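Local coordinates for lipoprotein (Colwellia psychrerythraea, PDB 3O0Y) that is of unknown function but is a putative lipoprotein whose family is grouped with the MA-clan metallopeptidases, at residues Q45-A50 against I168-Q173; N222-K227 against T244-K249; F347-S352 against L360-G365; K389-E394 against G398-Q403; D585-N590 against A596-N601. All coordinates share one frame; numbering follows the deposited sequence.

Contact 1. Residues Q45-A50 against I168-Q173; sequences QRALSA and IVRLGQ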
# COMPACT_ATOMS: atom_id res chain seq x y z
N GLN A 45 -16.57 9.27 6.94
CA GLN A 45 -16.09 8.51 8.09
C GLN A 45 -14.59 8.22 8.07
O GLN A 45 -14.04 7.59 8.98
CB GLN A 45 -16.90 7.24 8.19
CG GLN A 45 -18.36 7.57 8.41
CD GLN A 45 -19.23 6.39 8.51
OE1 GLN A 45 -20.03 6.13 7.58
NE2 GLN A 45 -19.15 5.68 9.61
N ARG A 46 -13.95 8.61 6.96
CA ARG A 46 -12.51 8.44 6.78
C ARG A 46 -11.96 9.75 6.24
O ARG A 46 -11.35 9.82 5.15
CB ARG A 46 -12.19 7.27 5.83
CG ARG A 46 -12.55 5.94 6.39
CD ARG A 46 -11.63 5.52 7.51
NE ARG A 46 -11.87 4.18 8.01
CZ ARG A 46 -12.67 3.90 9.04
NH1 ARG A 46 -13.42 4.83 9.62
NH2 ARG A 46 -12.77 2.65 9.48
N ALA A 47 -12.16 10.81 7.04
CA ALA A 47 -11.87 12.18 6.56
C ALA A 47 -10.37 12.41 6.27
O ALA A 47 -10.02 13.20 5.39
CB ALA A 47 -12.40 13.24 7.54
N LEU A 48 -9.48 11.67 6.93
CA LEU A 48 -8.04 11.75 6.61
C LEU A 48 -7.69 11.13 5.27
O LEU A 48 -6.89 11.68 4.53
CB LEU A 48 -7.20 11.11 7.72
CG LEU A 48 -7.27 12.22 8.78
CD1 LEU A 48 -8.01 11.98 10.03
CD2 LEU A 48 -6.19 13.24 8.74
N SER A 49 -8.35 10.04 4.89
CA SER A 49 -8.26 9.56 3.50
C SER A 49 -8.77 10.58 2.48
O SER A 49 -8.18 10.76 1.41
CB SER A 49 -8.99 8.18 3.36
OG SER A 49 -8.20 7.21 4.03
N ALA A 50 -9.88 11.26 2.80
CA ALA A 50 -10.38 12.32 1.96
C ALA A 50 -9.28 13.35 1.76
O ALA A 50 -8.97 13.76 0.64
CB ALA A 50 -11.64 12.99 2.60
N ILE A 168 -5.06 22.55 13.67
CA ILE A 168 -5.21 22.69 15.11
C ILE A 168 -6.45 21.97 15.63
O ILE A 168 -6.41 21.27 16.67
CB ILE A 168 -5.17 24.21 15.50
CG1 ILE A 168 -3.74 24.70 15.33
CG2 ILE A 168 -5.67 24.44 16.95
CD1 ILE A 168 -3.65 26.23 15.17
N VAL A 169 -7.53 22.18 14.92
CA VAL A 169 -8.82 21.58 15.26
C VAL A 169 -8.73 20.03 15.20
O VAL A 169 -9.28 19.32 16.05
CB VAL A 169 -9.90 22.14 14.37
CG1 VAL A 169 -11.16 21.32 14.47
CG2 VAL A 169 -10.13 23.64 14.77
N ARG A 170 -8.02 19.54 14.20
CA ARG A 170 -7.79 18.08 14.11
C ARG A 170 -7.00 17.55 15.29
O ARG A 170 -7.40 16.54 15.93
CB ARG A 170 -7.13 17.74 12.76
CG ARG A 170 -8.20 17.66 11.67
CD ARG A 170 -7.64 17.07 10.37
NE ARG A 170 -8.70 16.52 9.50
CZ ARG A 170 -8.56 16.33 8.20
NH1 ARG A 170 -7.41 16.56 7.59
NH2 ARG A 170 -9.57 15.81 7.52
N LEU A 171 -5.90 18.23 15.62
CA LEU A 171 -5.09 17.82 16.79
C LEU A 171 -5.88 17.78 18.09
O LEU A 171 -5.68 16.88 18.92
CB LEU A 171 -3.84 18.72 16.95
CG LEU A 171 -2.80 18.71 15.82
CD1 LEU A 171 -1.79 19.82 16.09
CD2 LEU A 171 -2.11 17.40 15.62
N GLY A 172 -6.80 18.73 18.25
CA GLY A 172 -7.64 18.84 19.42
C GLY A 172 -8.62 17.73 19.60
O GLY A 172 -9.12 17.54 20.69
N GLN A 173 -8.82 16.92 18.56
CA GLN A 173 -9.75 15.77 18.67
C GLN A 173 -9.05 14.44 18.91
O GLN A 173 -9.69 13.37 18.86
CB GLN A 173 -10.54 15.71 17.38
CG GLN A 173 -11.44 16.96 17.21
CD GLN A 173 -12.09 16.96 15.91
OE1 GLN A 173 -11.63 17.61 14.95
NE2 GLN A 173 -13.16 16.20 15.82

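Contact 2. Residues N222-K227 against T244-K249; sequences NVFREK and TQVIAK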
# COMPACT_ATOMS: atom_id res chain seq x y z
N ASN A 222 7.18 20.76 14.28
CA ASN A 222 8.22 21.11 13.32
C ASN A 222 7.74 21.19 11.86
O ASN A 222 8.15 22.08 11.09
CB ASN A 222 9.42 20.16 13.50
CG ASN A 222 10.20 20.40 14.82
OD1 ASN A 222 10.86 19.48 15.34
ND2 ASN A 222 10.18 21.60 15.30
N VAL A 223 6.86 20.26 11.46
CA VAL A 223 6.23 20.35 10.17
C VAL A 223 5.41 21.61 10.06
O VAL A 223 5.44 22.30 9.07
CB VAL A 223 5.32 19.10 9.93
CG1 VAL A 223 4.46 19.36 8.67
CG2 VAL A 223 6.26 17.83 9.84
N PHE A 224 4.60 21.88 11.07
CA PHE A 224 3.82 23.07 11.04
C PHE A 224 4.72 24.32 10.93
O PHE A 224 4.44 25.24 10.12
CB PHE A 224 2.95 23.16 12.27
CG PHE A 224 2.00 24.30 12.22
CD1 PHE A 224 0.78 24.18 11.63
CD2 PHE A 224 2.35 25.53 12.76
CE1 PHE A 224 -0.12 25.26 11.61
CE2 PHE A 224 1.48 26.62 12.73
CZ PHE A 224 0.26 26.50 12.16
N ARG A 225 5.84 24.34 11.66
CA ARG A 225 6.72 25.51 11.58
C ARG A 225 7.25 25.70 10.16
O ARG A 225 7.37 26.81 9.68
CB ARG A 225 7.92 25.39 12.52
CG ARG A 225 7.66 25.50 13.96
CD ARG A 225 8.99 25.27 14.80
NE ARG A 225 8.84 25.75 16.16
CZ ARG A 225 8.89 24.99 17.25
NH1 ARG A 225 9.19 23.67 17.18
NH2 ARG A 225 8.71 25.57 18.43
N GLU A 226 7.65 24.61 9.51
CA GLU A 226 8.23 24.71 8.19
C GLU A 226 7.23 25.17 7.14
O GLU A 226 7.53 26.04 6.31
CB GLU A 226 8.87 23.40 7.74
CG GLU A 226 9.25 23.49 6.22
CD GLU A 226 10.31 22.48 5.70
OE1 GLU A 226 10.83 21.65 6.51
OE2 GLU A 226 10.61 22.55 4.47
N LYS A 227 6.01 24.67 7.22
CA LYS A 227 4.95 25.07 6.29
C LYS A 227 4.40 26.47 6.56
O LYS A 227 4.28 27.27 5.62
CB LYS A 227 3.85 24.01 6.30
CG LYS A 227 4.39 22.70 5.73
CD LYS A 227 3.31 21.66 5.40
CE LYS A 227 3.92 20.31 4.92
NZ LYS A 227 2.89 19.29 4.48
N THR A 244 2.31 28.34 18.70
CA THR A 244 1.99 28.13 20.11
C THR A 244 0.74 27.31 20.32
O THR A 244 0.68 26.45 21.24
CB THR A 244 1.87 29.49 20.86
OG1 THR A 244 3.11 30.18 20.66
CG2 THR A 244 1.56 29.27 22.36
N GLN A 245 -0.28 27.58 19.51
CA GLN A 245 -1.53 26.83 19.55
C GLN A 245 -1.33 25.34 19.18
O GLN A 245 -1.89 24.45 19.83
CB GLN A 245 -2.56 27.46 18.63
CG GLN A 245 -3.14 28.75 19.18
CD GLN A 245 -4.10 29.37 18.20
OE1 GLN A 245 -5.15 28.79 17.90
NE2 GLN A 245 -3.76 30.57 17.71
N VAL A 246 -0.46 25.09 18.23
CA VAL A 246 -0.12 23.73 17.82
C VAL A 246 0.61 23.04 18.94
O VAL A 246 0.22 21.95 19.31
CB VAL A 246 0.71 23.67 16.52
CG1 VAL A 246 1.27 22.20 16.30
CG2 VAL A 246 -0.21 24.11 15.32
N ILE A 247 1.59 23.71 19.54
CA ILE A 247 2.31 23.14 20.68
C ILE A 247 1.38 22.81 21.82
O ILE A 247 1.56 21.77 22.46
CB ILE A 247 3.43 24.10 21.20
CG1 ILE A 247 4.51 24.25 20.13
CG2 ILE A 247 3.96 23.57 22.57
CD1 ILE A 247 5.50 25.46 20.34
N ALA A 248 0.43 23.69 22.10
CA ALA A 248 -0.56 23.45 23.13
C ALA A 248 -1.40 22.19 22.86
O ALA A 248 -1.59 21.36 23.76
CB ALA A 248 -1.46 24.64 23.32
N LYS A 249 -1.90 22.02 21.65
CA LYS A 249 -2.64 20.78 21.37
C LYS A 249 -1.78 19.54 21.50
O LYS A 249 -2.26 18.49 21.96
CB LYS A 249 -3.29 20.81 19.99
CG LYS A 249 -4.29 21.92 19.74
CD LYS A 249 -5.44 21.85 20.68
CE LYS A 249 -6.50 22.91 20.31
NZ LYS A 249 -7.58 22.93 21.31

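Contact 3. Residues F347-S352 against L360-G365; sequences FLYEDS and LSDING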
# COMPACT_ATOMS: atom_id res chain seq x y z
N PHE A 347 29.23 -1.67 -6.07
CA PHE A 347 27.77 -1.72 -5.87
C PHE A 347 27.29 -0.83 -4.74
O PHE A 347 26.10 -0.89 -4.36
CB PHE A 347 27.22 -3.14 -5.75
CG PHE A 347 27.49 -4.00 -6.94
CD1 PHE A 347 27.11 -3.57 -8.22
CD2 PHE A 347 28.15 -5.23 -6.83
CE1 PHE A 347 27.38 -4.35 -9.31
CE2 PHE A 347 28.38 -6.01 -7.92
CZ PHE A 347 28.05 -5.56 -9.17
N LEU A 348 28.17 0.00 -4.18
CA LEU A 348 27.81 0.80 -2.97
C LEU A 348 28.05 2.26 -3.22
O LEU A 348 29.18 2.69 -3.62
CB LEU A 348 28.66 0.37 -1.78
CG LEU A 348 28.44 -1.02 -1.24
CD1 LEU A 348 29.60 -1.36 -0.28
CD2 LEU A 348 27.01 -1.13 -0.66
N TYR A 349 27.02 3.07 -3.01
CA TYR A 349 27.20 4.49 -2.94
C TYR A 349 27.92 4.87 -1.68
O TYR A 349 27.78 4.19 -0.63
CB TYR A 349 25.83 5.22 -3.00
CG TYR A 349 25.02 5.01 -4.24
CD1 TYR A 349 25.34 5.69 -5.40
CD2 TYR A 349 23.99 4.08 -4.28
CE1 TYR A 349 24.60 5.50 -6.55
CE2 TYR A 349 23.21 3.89 -5.43
CZ TYR A 349 23.56 4.59 -6.57
OH TYR A 349 22.86 4.39 -7.73
N GLU A 350 28.67 5.95 -1.75
CA GLU A 350 29.41 6.43 -0.60
C GLU A 350 28.42 6.87 0.49
O GLU A 350 27.37 7.47 0.18
CB GLU A 350 30.32 7.59 -1.06
CG GLU A 350 31.07 8.26 0.04
CD GLU A 350 31.98 9.41 -0.46
OE1 GLU A 350 31.48 10.50 -0.92
OE2 GLU A 350 33.22 9.16 -0.38
N ASP A 351 28.76 6.64 1.76
CA ASP A 351 27.88 7.15 2.82
C ASP A 351 28.22 8.63 3.12
O ASP A 351 29.07 8.95 3.99
CB ASP A 351 28.05 6.26 4.04
CG ASP A 351 27.23 6.73 5.23
OD1 ASP A 351 26.31 7.56 5.13
OD2 ASP A 351 27.60 6.28 6.33
N SER A 352 27.68 9.52 2.29
CA SER A 352 28.04 10.94 2.30
C SER A 352 26.93 11.67 1.60
O SER A 352 26.06 11.04 0.93
CB SER A 352 29.33 11.17 1.52
OG SER A 352 29.20 10.77 0.16
N LEU A 360 20.23 9.69 -5.98
CA LEU A 360 19.05 10.43 -6.44
C LEU A 360 19.14 10.81 -7.92
O LEU A 360 18.13 10.73 -8.62
CB LEU A 360 18.83 11.66 -5.57
CG LEU A 360 18.29 11.37 -4.13
CD1 LEU A 360 18.49 12.64 -3.25
CD2 LEU A 360 16.88 10.92 -4.14
N SER A 361 20.34 11.15 -8.38
CA SER A 361 20.55 11.46 -9.81
C SER A 361 20.36 10.23 -10.65
O SER A 361 19.79 10.28 -11.75
CB SER A 361 21.94 12.05 -10.09
OG SER A 361 21.98 13.26 -9.31
N ASP A 362 20.88 9.13 -10.16
CA ASP A 362 20.68 7.85 -10.87
C ASP A 362 19.21 7.49 -11.02
O ASP A 362 18.73 7.13 -12.15
CB ASP A 362 21.41 6.68 -10.19
CG ASP A 362 22.96 6.72 -10.38
OD1 ASP A 362 23.51 7.51 -11.24
OD2 ASP A 362 23.63 5.91 -9.66
N ILE A 363 18.46 7.57 -9.92
CA ILE A 363 17.00 7.36 -9.96
C ILE A 363 16.30 8.23 -10.98
O ILE A 363 15.49 7.75 -11.80
CB ILE A 363 16.29 7.71 -8.65
CG1 ILE A 363 16.51 6.62 -7.71
CG2 ILE A 363 14.70 7.81 -8.92
CD1 ILE A 363 15.94 7.04 -6.28
N ASN A 364 16.59 9.52 -10.94
CA ASN A 364 15.97 10.43 -11.85
C ASN A 364 16.31 10.08 -13.31
O ASN A 364 15.45 10.14 -14.18
CB ASN A 364 16.22 11.91 -11.45
CG ASN A 364 15.35 12.33 -10.21
OD1 ASN A 364 14.19 12.34 -10.36
ND2 ASN A 364 15.92 12.35 -8.93
N GLY A 365 17.54 9.70 -13.59
CA GLY A 365 17.93 9.26 -14.89
C GLY A 365 17.21 7.98 -15.33
O GLY A 365 16.83 7.85 -16.53

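Contact 4. Residues K389-E394 against G398-Q403; sequences KSFPVE and GAPGGQ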
# COMPACT_ATOMS: atom_id res chain seq x y z
N LYS A 389 11.32 11.86 -3.78
CA LYS A 389 11.68 12.44 -2.49
C LYS A 389 12.32 11.38 -1.59
O LYS A 389 11.98 10.23 -1.68
CB LYS A 389 10.47 12.96 -1.73
CG LYS A 389 9.82 14.20 -2.37
CD LYS A 389 8.63 14.78 -1.51
CE LYS A 389 9.08 15.56 -0.26
NZ LYS A 389 7.95 16.34 0.54
N SER A 390 13.24 11.82 -0.73
CA SER A 390 13.81 10.92 0.27
C SER A 390 12.89 10.95 1.47
O SER A 390 12.33 12.01 1.80
CB SER A 390 15.26 11.29 0.61
OG SER A 390 15.35 12.64 1.02
N PHE A 391 12.75 9.85 2.19
CA PHE A 391 12.08 9.90 3.46
C PHE A 391 12.84 10.84 4.39
O PHE A 391 14.06 10.86 4.40
CB PHE A 391 12.00 8.53 4.12
CG PHE A 391 11.02 7.60 3.51
CD1 PHE A 391 9.67 7.75 3.74
CD2 PHE A 391 11.42 6.54 2.76
CE1 PHE A 391 8.76 6.84 3.24
CE2 PHE A 391 10.49 5.65 2.22
CZ PHE A 391 9.17 5.79 2.46
N PRO A 392 12.11 11.66 5.15
CA PRO A 392 12.80 12.57 6.10
C PRO A 392 13.57 11.76 7.14
O PRO A 392 13.15 10.66 7.48
CB PRO A 392 11.63 13.31 6.80
CG PRO A 392 10.40 13.08 5.94
CD PRO A 392 10.65 11.83 5.12
N VAL A 393 14.59 12.39 7.72
CA VAL A 393 15.47 11.72 8.69
C VAL A 393 14.68 11.20 9.90
O VAL A 393 14.93 10.09 10.41
CB VAL A 393 16.62 12.64 9.09
CG1 VAL A 393 17.19 12.21 10.43
CG2 VAL A 393 17.69 12.71 7.96
N GLU A 394 13.63 11.92 10.29
CA GLU A 394 12.76 11.53 11.40
C GLU A 394 12.00 10.27 11.21
O GLU A 394 11.57 9.67 12.20
CB GLU A 394 11.70 12.61 11.71
CG GLU A 394 12.20 14.03 11.62
CD GLU A 394 12.18 14.62 10.19
OE1 GLU A 394 11.07 14.86 9.64
OE2 GLU A 394 13.30 14.93 9.67
N GLY A 398 12.06 3.72 10.60
CA GLY A 398 10.98 2.71 10.42
C GLY A 398 10.40 2.55 9.01
O GLY A 398 9.55 1.67 8.76
N ALA A 399 10.88 3.35 8.05
CA ALA A 399 10.22 3.40 6.73
C ALA A 399 10.71 2.28 5.84
O ALA A 399 11.85 1.79 5.96
CB ALA A 399 10.48 4.78 6.03
N PRO A 400 9.89 1.92 4.87
CA PRO A 400 10.32 0.98 3.88
C PRO A 400 11.47 1.51 3.01
O PRO A 400 11.85 2.68 3.09
CB PRO A 400 9.07 0.81 3.00
CG PRO A 400 8.38 2.00 3.14
CD PRO A 400 8.56 2.47 4.53
N GLY A 401 12.08 0.59 2.27
CA GLY A 401 13.14 0.92 1.29
C GLY A 401 12.68 1.92 0.26
O GLY A 401 13.43 2.84 -0.11
N GLY A 402 11.46 1.72 -0.22
CA GLY A 402 10.81 2.66 -1.15
C GLY A 402 9.31 2.59 -1.05
O GLY A 402 8.77 1.62 -0.53
N GLN A 403 8.60 3.60 -1.59
CA GLN A 403 7.13 3.58 -1.49
C GLN A 403 6.65 4.55 -2.54
O GLN A 403 7.39 5.44 -2.95
CB GLN A 403 6.72 4.06 -0.11
CG GLN A 403 5.25 4.03 0.15
CD GLN A 403 5.00 4.15 1.63
OE1 GLN A 403 5.46 5.09 2.26
NE2 GLN A 403 4.38 3.12 2.20

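Contact 5. Residues D585-N590 against A596-N601; sequences DVVLLN and AVLSRN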
# COMPACT_ATOMS: atom_id res chain seq x y z
N ASP A 585 -3.14 -1.18 -22.90
CA ASP A 585 -4.27 -0.28 -22.83
C ASP A 585 -5.47 -1.01 -22.20
O ASP A 585 -6.16 -0.44 -21.33
CB ASP A 585 -4.68 0.23 -24.17
CG ASP A 585 -3.71 1.27 -24.76
OD1 ASP A 585 -2.86 1.89 -24.06
OD2 ASP A 585 -3.92 1.55 -25.96
N VAL A 586 -5.68 -2.28 -22.56
CA VAL A 586 -6.79 -3.03 -21.92
C VAL A 586 -6.53 -3.22 -20.44
O VAL A 586 -7.48 -3.12 -19.61
CB VAL A 586 -6.96 -4.46 -22.60
CG1 VAL A 586 -8.06 -5.30 -21.84
CG2 VAL A 586 -7.25 -4.32 -24.05
N VAL A 587 -5.29 -3.48 -20.05
CA VAL A 587 -5.01 -3.71 -18.64
C VAL A 587 -5.13 -2.42 -17.78
O VAL A 587 -5.63 -2.42 -16.68
CB VAL A 587 -3.63 -4.37 -18.45
CG1 VAL A 587 -3.23 -4.50 -16.94
CG2 VAL A 587 -3.64 -5.74 -19.11
N LEU A 588 -4.62 -1.34 -18.32
CA LEU A 588 -4.47 -0.11 -17.52
C LEU A 588 -5.65 0.86 -17.63
O LEU A 588 -5.92 1.60 -16.68
CB LEU A 588 -3.19 0.62 -17.97
CG LEU A 588 -1.85 -0.06 -17.64
CD1 LEU A 588 -0.69 0.68 -18.26
CD2 LEU A 588 -1.71 -0.08 -16.12
N LEU A 589 -6.21 1.00 -18.83
CA LEU A 589 -7.14 2.13 -19.04
C LEU A 589 -8.53 1.88 -18.50
O LEU A 589 -9.39 2.78 -18.52
CB LEU A 589 -7.17 2.59 -20.51
CG LEU A 589 -5.84 3.06 -21.16
CD1 LEU A 589 -6.04 3.47 -22.67
CD2 LEU A 589 -5.14 4.17 -20.28
N ASN A 590 -8.79 0.65 -18.06
CA ASN A 590 -10.02 0.33 -17.38
C ASN A 590 -9.90 0.33 -15.86
O ASN A 590 -10.86 0.01 -15.17
CB ASN A 590 -10.58 -1.00 -17.93
CG ASN A 590 -10.78 -0.97 -19.45
OD1 ASN A 590 -11.62 -0.19 -19.91
ND2 ASN A 590 -10.05 -1.73 -20.21
N ALA A 596 -11.34 -11.21 -12.38
CA ALA A 596 -12.44 -11.69 -13.22
C ALA A 596 -12.86 -10.61 -14.23
O ALA A 596 -13.16 -10.93 -15.38
CB ALA A 596 -13.62 -12.10 -12.37
N VAL A 597 -12.79 -9.34 -13.83
CA VAL A 597 -13.18 -8.26 -14.72
C VAL A 597 -12.05 -8.00 -15.73
O VAL A 597 -12.31 -7.74 -16.90
CB VAL A 597 -13.51 -6.99 -13.92
CG1 VAL A 597 -13.72 -5.81 -14.85
CG2 VAL A 597 -14.75 -7.21 -13.07
N LEU A 598 -10.81 -7.99 -15.27
CA LEU A 598 -9.67 -7.88 -16.19
C LEU A 598 -9.78 -8.99 -17.27
O LEU A 598 -9.62 -8.71 -18.45
CB LEU A 598 -8.35 -8.00 -15.42
CG LEU A 598 -7.08 -7.90 -16.30
CD1 LEU A 598 -7.03 -6.60 -17.11
CD2 LEU A 598 -5.82 -8.05 -15.40
N SER A 599 -10.15 -10.22 -16.87
CA SER A 599 -10.21 -11.33 -17.89
C SER A 599 -11.34 -11.02 -18.89
O SER A 599 -11.19 -11.28 -20.08
CB SER A 599 -10.43 -12.74 -17.31
OG SER A 599 -9.46 -12.96 -16.26
N ARG A 600 -12.47 -10.56 -18.37
CA ARG A 600 -13.61 -10.20 -19.25
C ARG A 600 -13.23 -9.13 -20.25
O ARG A 600 -13.61 -9.21 -21.43
CB ARG A 600 -14.82 -9.72 -18.42
CG ARG A 600 -15.90 -9.17 -19.33
CD ARG A 600 -17.08 -8.63 -18.52
NE ARG A 600 -17.49 -9.68 -17.62
CZ ARG A 600 -17.85 -9.51 -16.35
NH1 ARG A 600 -17.87 -8.31 -15.77
NH2 ARG A 600 -18.21 -10.58 -15.66
N ASN A 601 -12.46 -8.12 -19.80
CA ASN A 601 -12.03 -7.04 -20.71
C ASN A 601 -11.03 -7.51 -21.77
O ASN A 601 -11.10 -7.14 -22.96
CB ASN A 601 -11.47 -5.82 -19.93
CG ASN A 601 -12.56 -5.09 -19.19
OD1 ASN A 601 -13.75 -5.20 -19.57
ND2 ASN A 601 -12.19 -4.24 -18.20
O HOH W 1 -9.36 -4.23 -17.75

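Contact 1. Residues Q45-A50 against I168-Q173
Arg170 reaches from helix 161-172 to Leu48 and Ala47 in the first turn of helix 47-53. An arginine of one helix thus meets the N-terminal turn of another, within a largely helical fold. Arg170 CG stands anti to its own carbonyl carbon (chi1 -82°), and from there the chain runs extended to NE. This carries the guanidinium over the distance between the two backbones, whose nearest CA atoms, those of Leu48 and Arg170, are 9.8 Å apart. Leu48 and Arg170 pass each other in opposite directions. Leu48 CD2 sits over one face of the guanidinium, toward the rim rather than above its middle, and comes within 3.7 Å of Arg170 NH1. The same methyl, Leu48 CD2, is 3.9 Å from Arg170 CZ.

All three touching residues are buried, so the polar end of Arg170 needs partners. Its NE is hydrogen-bonded to Asp67 O and its NH1 to Thr51 OG1. Thr51 OG1 also bonds Ala47 O, which joins the arginine to the helix turn a second way. Met152 of helix 144-154 touches both Leu48 and Arg170. The other terminal nitrogen, Arg170 NH2, lies 3.4 Å from Ala47 O, which is set obliquely to the guanidinium plane, and 3.8 Å from Ala47 CB.

Contact 2. Residues N222-K227 against T244-K249
Phe224 and Val246 make the apolar part of this contact between helix 219-228 and helix 236-268. The interaction is a CH-pi contact. Val246 CG2 lies 3.6 Å from the centroid of the Phe224 ring and only 4° off the ring normal. The methyl is centred, so it is nearly equidistant from all six ring carbons. Phe224 CG is anti to the backbone N (chi1 -174°), which turns the ring toward the other helix. An alanine here would remove the ring, and is likely to leave Val246 CG2 facing a gap and Tyr167 without its aromatic neighbour.

The second pair is mixed in character. Arg225 NH2 comes within 3.7 Å of Ile247 CD1, a van der Waals contact with the methyl set obliquely to the guanidinium. The arginine's polar partner is elsewhere: Arg225 NH1 is hydrogen-bonded to Glu216 O, ahead of helix 219-228. No hydrogen bond crosses between the two segments.

The two helices follow each other in the chain. Val221 of helix 219-228 adds to the packing against Val246 and Ile247. Helix 161-172 is the third neighbour, with Ala164 and Tyr167 against Phe224 and Ile168 against Val246.

Contact 3. Residues F347-S352 against L360-G365
A single side-chain hydrogen bond, from Tyr349 to Asp362, joins the loop after helix 334-342 to the helix that follows it, 353-373. The loop caps that helix: Ser352 is the N-cap, and its OG accepts from Gly355 N. Asp351, the centre of an inverse gamma turn, adds a salt bridge to Arg356 in the first turn of the helix. The tyrosine then reaches past the helix start to a later turn, so the same loop is fixed to the helix at three points.

Tyr349 is buried, and other parts of the fold pack on its side chain: Met424 and Lys429 from a loop, and Leu432 from helix 432-439. On the helix, the residue after Asp362 is Ile363, which packs on Val388 and Ile419 of the small sheet.

The two side chains of the bond come from opposite directions. Asp362 CG is anti to its own carbonyl carbon (chi1 -73°), and this sends the carboxylate toward the loop. The ring and carboxylate planes are turned 49° apart. The neutral phenol donor would be expected to favour the charged form of the aspartate. The carboxylate oxygen Asp362 OD2 lies near the plane of the ring, at its edge, and it also approaches Tyr349 CE1 at 3.3 Å. Tyr349 OH donates to Asp362 OD2 at 2.6 Å, a short bond that falls on the anti lone pair of OD2, the one turned away from OD1.

Contact 4. Residues K389-E394 against G398-Q403
Phe391 is the hub of this contact, with Ala399, Pro400 and Gln403 gathered round its ring. Ala399 CB sits over the centre of one face, 3.6 Å from the ring centroid and 3° off the normal. This is a CH-pi contact. Pro400 meets the far end of the ring, its CG lying 3.9 Å from Phe391 CZ. The carbonyl oxygen Pro400 O comes closer still, 3.4 Å from Phe391 CE2. Gln403 OE1 lies at the ring edge, near the ring plane, 3.8 Å from Phe391 CZ. The Gln403 amide is turned 62° against the ring. Phe391 CG is anti to its own carbonyl carbon (chi1 -74°), which directs the ring at the other segment.

The segments include the end of strand 387-390 and the start of strand 402-405, the outer strands of a mixed three-stranded sheet. Strand 416-419 runs between them, parallel to the first and antiparallel to the second. Its Trp418 ring also meets the Phe391 ring. Just beyond it, Asn420 ND2 is hydrogen-bonded to Pro400 O and more weakly to Ala399 O. Backbone bonds tie Phe391 to Ile419 and Gln403 to Trp418.

Contact 5. Residues D585-N590 against A596-N601
With chi1 at 179° and chi2 at 57°, Leu598 brings CD1 to Val587. Asn601 CG takes another course, anti to its carbonyl carbon (chi1 -70°), and its amide points toward Asn590. Leu598 CD1 touches Val587 CA at 3.8 Å and Val587 CG2 at 4.0 Å. Val586 CG1 packs against the backbone carbon C of Asn601 at 3.7 Å.

The polar part runs through Val586 O. A water molecule donates to this carbonyl at 2.9 Å and accepts from Asn601 ND2 at the same distance, so it bridges the two segments. Asn590 ND2 bonds the same oxygen, Val586 O, at 3.0 Å, close to the plane of its own amide. Asn590 CB also lies 3.6 Å from Asn601 ND2. A leucine in place of Asn590 would lose the amide donor, and would probably leave Val586 O with the water as its one remaining partner among these groups.

Asn601 OD1 is held by Asn104 ND2 of helix 100-117, which fixes the turn of its amide. Leu566 of helix 555-574 packs on Leu598. Helices 580-588 and 595-608 run in broadly opposed directions and are joined by a short loop, and the packing is that of a helix-loop-helix hairpin.

In the fold
Contacts 1 and 5 are buried; contacts 2, 3 and 4 are partly buried. Contacts 1 and 2 share a neighbourhood, since Ile168 of helix 161-172 packs on Val246, with Ile168 CG1 3.6 Å from Val246 CG2. Contacts 3 and 4 lie on successive elements, helix 353-373 and strand 387-390, with centres about 15 Å apart. Contact 5 stands alone, on the opposite side of the chain's centre from contacts 2 and 4. The chemistry differs too. A methyl over an aromatic face marks contacts 2 and 4, between helices in one and beside the sheet in the other. Contact 3 rests on a direct hydrogen bond, contact 5 on apolar packing with a water bridge, and contact 1 on a buried guanidinium.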